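Local coordinates for protein ferritin (Mycoplasma penetrans, PDB 7DIE) that probably takes up ferrous iron, oxidises it and stores it as ferric iron inside a hollow shell of 24 subunits, at residues A[100-103]-A[104-107]; A[125-128]-A[129-132]; A[132-135]-A[136-139]. All coordinates share one frame; numbering follows the deposited sequence.

Overall arrangement
Contact 1 (100-107) lies midway along helix 91-118, whereas contacts 2 (125-132) and 3 (132-139) follow each other on the next helix of the chain, 122-150, and share V132. All three belong to the ferritin-like helical bundle. The centres of contacts 1 and 3 are 10 Å apart and the two touch, E102 packing on D138 and R106 on L139. Contact 2 lies 11 Å from contact 3 and 16 Å from contact 1, centre to centre, toward the start of helix 122-150. Contact 3 supplies two of the iron ligands, D134 and D138, and contact 1 packs against D138 from the adjoining helix; contact 2 packs against two neighbouring subunits, and contact 3 also reaches one.

Contact 1: residues A[100-103]-A[104-107]; sequences KMES and KVRE
Regular i to i+4 hydrogen bonds run from V105 N to M101 O (3.0 Å) and from R106 N to E102 O (3.0 Å), and the same pattern joins K104 to K100 and E107 to S103. These are two uninterrupted turns of helix 91-118, one of the long helices of the ferritin four-helix bundle. M101 and V105 stand one turn apart on its buried side, where M101 CE reaches V105 CG2 at 4.0 Å. The methionine gets there by bending: CG is anti to the backbone N (chi1 176°), and turns at the next two torsions swing the methyl back toward the valine. Flexible and branched apolar chains suit this place, since both also pack on A26 of helix 10-39.

E102 is a buried acid in the bundle interior. Its OE2 lies against V105 CB (3.5 Å), an apolar flank, while its charge is met by a salt bridge from OE2 to K56 and a hydrogen bond from OE1 to Y30. Because its side chain also packs on D138, an iron ligand, E102 probably adds to the negative field around the metal site.

R106 stretches out from the helix, extended from CG to NE, to reach E123 and the backbone of F6 in a second subunit. The small S103 side chain is compatible with a water that sits beside its carbonyl. That water donates to S103 O and to E107 OE1, and accepts from R106 NH1 at 3.1 Å.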
loop_
_atom_site.group_PDB
_atom_site.type_symbol
_atom_site.label_atom_id
_atom_site.label_comp_id
_atom_site.label_asym_id
_atom_site.label_seq_id
_atom_site.Cartn_x
_atom_site.Cartn_y
_atom_site.Cartn_z
ATOM N N LYS A 100 3.612 -32.742 44.052
ATOM C CA LYS A 100 3.754 -34.197 44.082
ATOM C C LYS A 100 3.359 -34.813 42.747
ATOM O O LYS A 100 4.020 -35.736 42.253
ATOM C CB LYS A 100 2.895 -34.800 45.199
ATOM C CG LYS A 100 3.393 -34.530 46.596
ATOM C CD LYS A 100 2.401 -35.050 47.639
ATOM C CE LYS A 100 2.516 -34.243 48.930
ATOM N NZ LYS A 100 1.289 -34.339 49.769
ATOM N N MET A 101 2.284 -34.307 42.145
ATOM C CA MET A 101 1.805 -34.866 40.883
ATOM C C MET A 101 2.803 -34.635 39.763
ATOM O O MET A 101 3.154 -35.564 39.031
ATOM C CB MET A 101 0.463 -34.242 40.524
ATOM C CG MET A 101 -0.080 -34.694 39.181
ATOM S SD MET A 101 -0.763 -36.362 39.324
ATOM C CE MET A 101 0.263 -37.299 38.198
ATOM N N GLU A 102 3.258 -33.387 39.588
ATOM C CA GLU A 102 4.174 -33.125 38.482
ATOM C C GLU A 102 5.486 -33.861 38.686
ATOM O O GLU A 102 6.112 -34.317 37.720
ATOM C CB GLU A 102 4.413 -31.621 38.329
ATOM C CG GLU A 102 4.988 -31.253 36.977
ATOM C CD GLU A 102 4.104 -31.714 35.821
ATOM O OE1 GLU A 102 2.881 -31.481 35.865
ATOM O OE2 GLU A 102 4.636 -32.288 34.860
ATOM N N SER A 103 5.917 -33.997 39.934
ATOM C CA SER A 103 7.124 -34.768 40.175
ATOM C C SER A 103 6.937 -36.216 39.733
ATOM O O SER A 103 7.867 -36.822 39.177
ATOM C CB SER A 103 7.521 -34.661 41.651
ATOM O OG SER A 103 8.662 -35.465 41.896
ATOM N N LYS A 104 5.732 -36.774 39.910
ATOM C CA LYS A 104 5.486 -38.126 39.417
ATOM C C LYS A 104 5.434 -38.186 37.896
ATOM O O LYS A 104 5.848 -39.197 37.313
ATOM C CB LYS A 104 4.191 -38.699 39.992
ATOM C CG LYS A 104 4.239 -38.948 41.495
ATOM C CD LYS A 104 2.875 -39.403 42.022
ATOM C CE LYS A 104 2.893 -39.634 43.538
ATOM N NZ LYS A 104 3.917 -40.634 43.980
ATOM N N VAL A 105 4.903 -37.148 37.236
ATOM C CA VAL A 105 4.981 -37.099 35.775
ATOM C C VAL A 105 6.431 -37.201 35.331
ATOM O O VAL A 105 6.774 -37.976 34.432
ATOM C CB VAL A 105 4.342 -35.804 35.228
ATOM C CG1 VAL A 105 4.546 -35.734 33.712
ATOM C CG2 VAL A 105 2.890 -35.716 35.567
ATOM N N ARG A 106 7.298 -36.392 35.942
ATOM C CA ARG A 106 8.709 -36.377 35.577
ATOM C C ARG A 106 9.353 -37.746 35.807
ATOM O O ARG A 106 10.153 -38.218 34.986
ATOM C CB ARG A 106 9.415 -35.283 36.380
ATOM C CG ARG A 106 10.934 -35.224 36.199
ATOM C CD ARG A 106 11.478 -34.001 36.930
ATOM N NE ARG A 106 12.935 -33.879 36.862
ATOM C CZ ARG A 106 13.746 -34.048 37.900
ATOM N NH1 ARG A 106 13.238 -34.364 39.090
ATOM N NH2 ARG A 106 15.061 -33.908 37.750
ATOM N N GLU A 107 9.001 -38.419 36.904
ATOM C CA GLU A 107 9.582 -39.750 37.127
ATOM C C GLU A 107 9.073 -40.759 36.106
ATOM O O GLU A 107 9.829 -41.632 35.658
ATOM C CB GLU A 107 9.301 -40.221 38.554
ATOM C CG GLU A 107 10.203 -39.517 39.574
ATOM C CD GLU A 107 11.681 -39.430 39.134
ATOM O OE1 GLU A 107 12.192 -38.287 38.896
ATOM O OE2 GLU A 107 12.322 -40.511 39.043
HETATM O O HOH W 1 10.681 -35.998 39.720
#

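Contact 2: residues A[125-128]-A[129-132]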
loop_
_atom_site.group_PDB
_atom_site.type_symbol
_atom_site.label_atom_id
_atom_site.label_comp_id
_atom_site.label_asym_id
_atom_site.label_seq_id
_atom_site.Cartn_x
_atom_site.Cartn_y
_atom_site.Cartn_z
ATOM N N PHE A 125 12.511 -43.991 22.453
ATOM C CA PHE A 125 13.482 -43.124 23.115
ATOM C C PHE A 125 13.508 -41.739 22.468
ATOM O O PHE A 125 13.516 -40.718 23.167
ATOM C CB PHE A 125 14.877 -43.766 23.079
ATOM C CG PHE A 125 15.954 -42.930 23.747
ATOM C CD1 PHE A 125 16.042 -42.861 25.133
ATOM C CD2 PHE A 125 16.874 -42.223 22.988
ATOM C CE1 PHE A 125 17.024 -42.106 25.743
ATOM C CE2 PHE A 125 17.861 -41.451 23.588
ATOM C CZ PHE A 125 17.939 -41.391 24.969
ATOM N N GLU A 126 13.487 -41.691 21.134
ATOM C CA GLU A 126 13.517 -40.411 20.422
ATOM C C GLU A 126 12.260 -39.586 20.730
ATOM O O GLU A 126 12.337 -38.386 21.021
ATOM C CB GLU A 126 13.667 -40.681 18.916
ATOM C CG GLU A 126 13.999 -39.451 18.038
ATOM C CD GLU A 126 12.826 -38.453 17.901
ATOM O OE1 GLU A 126 11.648 -38.894 17.877
ATOM O OE2 GLU A 126 13.095 -37.221 17.806
ATOM N N ARG A 127 11.089 -40.221 20.689
ATOM C CA ARG A 127 9.850 -39.501 20.988
ATOM C C ARG A 127 9.834 -38.989 22.424
ATOM O O ARG A 127 9.263 -37.928 22.708
ATOM C CB ARG A 127 8.631 -40.403 20.710
ATOM C CG ARG A 127 7.279 -39.878 21.275
ATOM C CD ARG A 127 6.735 -38.640 20.492
ATOM N NE ARG A 127 7.566 -37.443 20.685
ATOM C CZ ARG A 127 7.404 -36.294 20.028
ATOM N NH1 ARG A 127 6.412 -36.163 19.155
ATOM N NH2 ARG A 127 8.230 -35.272 20.250
ATOM N N MET A 128 10.492 -39.692 23.337
ATOM C CA MET A 128 10.486 -39.259 24.729
ATOM C C MET A 128 11.379 -38.058 24.986
ATOM O O MET A 128 11.225 -37.421 26.034
ATOM C CB MET A 128 10.901 -40.421 25.651
ATOM C CG MET A 128 9.853 -41.554 25.701
ATOM S SD MET A 128 8.163 -41.003 26.107
ATOM C CE MET A 128 8.365 -40.316 27.751
ATOM N N GLN A 129 12.282 -37.709 24.061
ATOM C CA GLN A 129 13.205 -36.605 24.331
ATOM C C GLN A 129 12.464 -35.286 24.528
ATOM O O GLN A 129 12.848 -34.476 25.379
ATOM C CB GLN A 129 14.237 -36.480 23.208
ATOM C CG GLN A 129 15.181 -37.696 23.109
ATOM C CD GLN A 129 15.739 -38.096 24.460
ATOM O OE1 GLN A 129 16.517 -37.361 25.050
ATOM N NE2 GLN A 129 15.333 -39.268 24.962
ATOM N N TRP A 130 11.394 -35.053 23.763
ATOM C CA TRP A 130 10.594 -33.848 23.981
ATOM C C TRP A 130 10.076 -33.792 25.413
ATOM O O TRP A 130 10.019 -32.720 26.026
ATOM C CB TRP A 130 9.414 -33.798 22.996
ATOM C CG TRP A 130 8.580 -32.533 23.156
ATOM C CD1 TRP A 130 8.762 -31.346 22.490
ATOM C CD2 TRP A 130 7.484 -32.320 24.060
ATOM N NE1 TRP A 130 7.833 -30.422 22.907
ATOM C CE2 TRP A 130 7.046 -30.988 23.878
ATOM C CE3 TRP A 130 6.825 -33.122 25.003
ATOM C CZ2 TRP A 130 5.986 -30.442 24.605
ATOM C CZ3 TRP A 130 5.771 -32.573 25.729
ATOM C CH2 TRP A 130 5.365 -31.245 25.523
ATOM N N PHE A 131 9.691 -34.944 25.954
ATOM C CA PHE A 131 9.116 -35.024 27.291
ATOM C C PHE A 131 10.177 -34.887 28.359
ATOM O O PHE A 131 9.909 -34.324 29.424
ATOM C CB PHE A 131 8.376 -36.361 27.457
ATOM C CG PHE A 131 7.150 -36.464 26.623
ATOM C CD1 PHE A 131 7.228 -36.875 25.301
ATOM C CD2 PHE A 131 5.906 -36.123 27.155
ATOM C CE1 PHE A 131 6.084 -36.961 24.517
ATOM C CE2 PHE A 131 4.740 -36.212 26.361
ATOM C CZ PHE A 131 4.834 -36.622 25.052
ATOM N N VAL A 132 11.372 -35.434 28.108
ATOM C CA VAL A 132 12.488 -35.214 29.024
ATOM C C VAL A 132 12.717 -33.718 29.208
ATOM O O VAL A 132 12.829 -33.217 30.330
ATOM C CB VAL A 132 13.768 -35.896 28.512
ATOM C CG1 VAL A 132 14.968 -35.432 29.372
ATOM C CG2 VAL A 132 13.647 -37.425 28.521
HETATM O O HOH W 2 11.070 -35.913 21.027
#
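Near the start of helix 122-150 of the ferritin bundle, Q129 folds back over one face of the F125 ring, one turn earlier. Its NE2 donates to F125 O at 2.9 Å in a nearly straight bond (169°); the acceptor lies in the amide plane, but the donor stands above the carbonyl plane, off any lone pair. The same nitrogen sits over the centre of the F125 ring, 3.3 Å above its plane, with ring and amide 34° apart. Glutamine suits this place because its chain, bent at chi2 (-47°), is long enough to offer one amide to both a carbonyl and an aromatic face.

R127 runs alongside W130, its NH2 3.3 Å from W130 CB, and the guanidinium and indole planes are steeply inclined. A water links R127 and W130 to E126, donating to E126 O and accepting from R127 NH2 and W130 N. F131 takes W130 CE3 over the centre of one ring face. Its ring edge meets R127 O in plane, with CD1 at 3.5 Å. M128 SD makes an oblique Met-aromatic contact with the F131 ring, 5.0 Å from the centroid.

Around this turn, M128 and F125 pack on T113 of helix 91-118. F131 meets L64 of helix 43-70, and W130 makes a cation-pi contact with R63 and an edge-to-face one with H60 there. F125 and Q129 extend the packing to neighbouring subunits.

Contact 3: residues A[132-135]-A[136-139]; sequences VKDS and IEDL. With FE (Fe (III) ion), chain G; FE (Fe (III) ion), chain H.
D134 and D138, one helical turn apart, bring their carboxylates together on a ferric ion. Followed outward, D138 begins with CB, 3.8 Å from D134 O, the carbonyl that also accepts D138 N. CG is anti to the carbonyl carbon (chi1 -72°) and stands 2.8 Å from the chain G iron. There the carboxylate forks: OD1 and OD2 both bind this ion, at 2.5 and 2.4 Å. OD1 also lies 2.6 Å from the chain H iron, a long bond, so any bridge between these closely spaced ions is tentative. OD2 is further held by K56, whose charge probably offsets some of the crowded negative charge.

D134 is rotated differently, with CG anti to its own N (chi1 -159°). It gives only OD2 to the chain G iron, at 2.1 Å. The two carboxylate planes are 82° apart, so the aspartates meet the ion with differently turned groups. Short acids suit a helix facing the metal so closely.

E137 turns from the iron toward K70 of a second subunit, and a water joins its OE2 to K133 O. I136, whose CG1 lies by V132 O, packs on E123 of that subunit.

A water adds to the chain G site, as do D55 and H60 from helix 43-70. Such an iron site of carboxylates and a histidine inside the bundle is consistent with the ferroxidase centre of ferritins, here of an atypical kind.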
loop_
_atom_site.group_PDB
_atom_site.type_symbol
_atom_site.label_atom_id
_atom_site.label_comp_id
_atom_site.label_asym_id
_atom_site.label_seq_id
_atom_site.Cartn_x
_atom_site.Cartn_y
_atom_site.Cartn_z
ATOM N N VAL A 132 11.372 -35.434 28.108
ATOM C CA VAL A 132 12.488 -35.214 29.024
ATOM C C VAL A 132 12.717 -33.718 29.208
ATOM O O VAL A 132 12.829 -33.217 30.330
ATOM C CB VAL A 132 13.768 -35.896 28.512
ATOM C CG1 VAL A 132 14.968 -35.432 29.372
ATOM C CG2 VAL A 132 13.647 -37.425 28.521
ATOM N N LYS A 133 12.781 -32.982 28.098
ATOM C CA LYS A 133 13.009 -31.542 28.190
ATOM C C LYS A 133 11.819 -30.833 28.822
ATOM O O LYS A 133 11.984 -30.010 29.733
ATOM C CB LYS A 133 13.311 -30.971 26.799
ATOM C CG LYS A 133 13.750 -29.501 26.796
ATOM C CD LYS A 133 14.160 -29.064 25.388
ATOM C CE LYS A 133 14.623 -27.611 25.353
ATOM N NZ LYS A 133 15.791 -27.376 26.258
ATOM N N ASP A 134 10.605 -31.141 28.366
ATOM C CA ASP A 134 9.453 -30.366 28.816
ATOM C C ASP A 134 9.044 -30.699 30.242
ATOM O O ASP A 134 8.471 -29.842 30.918
ATOM C CB ASP A 134 8.257 -30.565 27.895
ATOM C CG ASP A 134 7.248 -29.427 28.029
ATOM O OD1 ASP A 134 7.584 -28.305 27.647
ATOM O OD2 ASP A 134 6.152 -29.651 28.546
ATOM N N SER A 135 9.299 -31.925 30.721
ATOM C CA SER A 135 8.981 -32.205 32.121
ATOM C C SER A 135 9.743 -31.286 33.057
ATOM O O SER A 135 9.227 -30.936 34.119
ATOM C CB SER A 135 9.251 -33.669 32.503
ATOM O OG SER A 135 8.067 -34.443 32.375
ATOM N N ILE A 136 10.968 -30.904 32.696
ATOM C CA ILE A 136 11.703 -29.927 33.496
ATOM C C ILE A 136 10.935 -28.609 33.552
ATOM O O ILE A 136 10.769 -28.005 34.621
ATOM C CB ILE A 136 13.115 -29.710 32.928
ATOM C CG1 ILE A 136 13.963 -30.990 32.958
ATOM C CG2 ILE A 136 13.805 -28.581 33.684
ATOM C CD1 ILE A 136 15.275 -30.818 32.174
ATOM N N GLU A 137 10.460 -28.140 32.396
ATOM C CA GLU A 137 9.715 -26.877 32.352
ATOM C C GLU A 137 8.457 -26.943 33.214
ATOM O O GLU A 137 8.162 -26.013 33.977
ATOM C CB GLU A 137 9.326 -26.535 30.915
ATOM C CG GLU A 137 10.454 -26.603 29.927
ATOM C CD GLU A 137 11.358 -25.411 30.024
ATOM O OE1 GLU A 137 10.899 -24.367 30.544
ATOM O OE2 GLU A 137 12.520 -25.521 29.576
ATOM N N ASP A 138 7.685 -28.022 33.083
ATOM C CA ASP A 138 6.433 -28.109 33.831
ATOM C C ASP A 138 6.691 -28.199 35.327
ATOM O O ASP A 138 5.970 -27.587 36.124
ATOM C CB ASP A 138 5.600 -29.311 33.372
ATOM C CG ASP A 138 4.992 -29.113 32.000
ATOM O OD1 ASP A 138 5.184 -28.025 31.419
ATOM O OD2 ASP A 138 4.350 -30.052 31.487
ATOM N N LEU A 139 7.692 -28.978 35.737
ATOM C CA LEU A 139 7.988 -29.040 37.164
ATOM C C LEU A 139 8.487 -27.691 37.672
ATOM O O LEU A 139 8.126 -27.261 38.772
ATOM C CB LEU A 139 9.000 -30.153 37.449
ATOM C CG LEU A 139 9.314 -30.395 38.936
ATOM C CD1 LEU A 139 8.037 -30.684 39.729
ATOM C CD2 LEU A 139 10.317 -31.541 39.107
HETATM FE FE FE G . 4.277 -29.006 29.297
HETATM FE FE FE H . 4.593 -26.217 29.703
HETATM O O HOH W 3 13.915 -27.898 29.884
HETATM O O HOH W 4 4.211 -28.166 27.068
#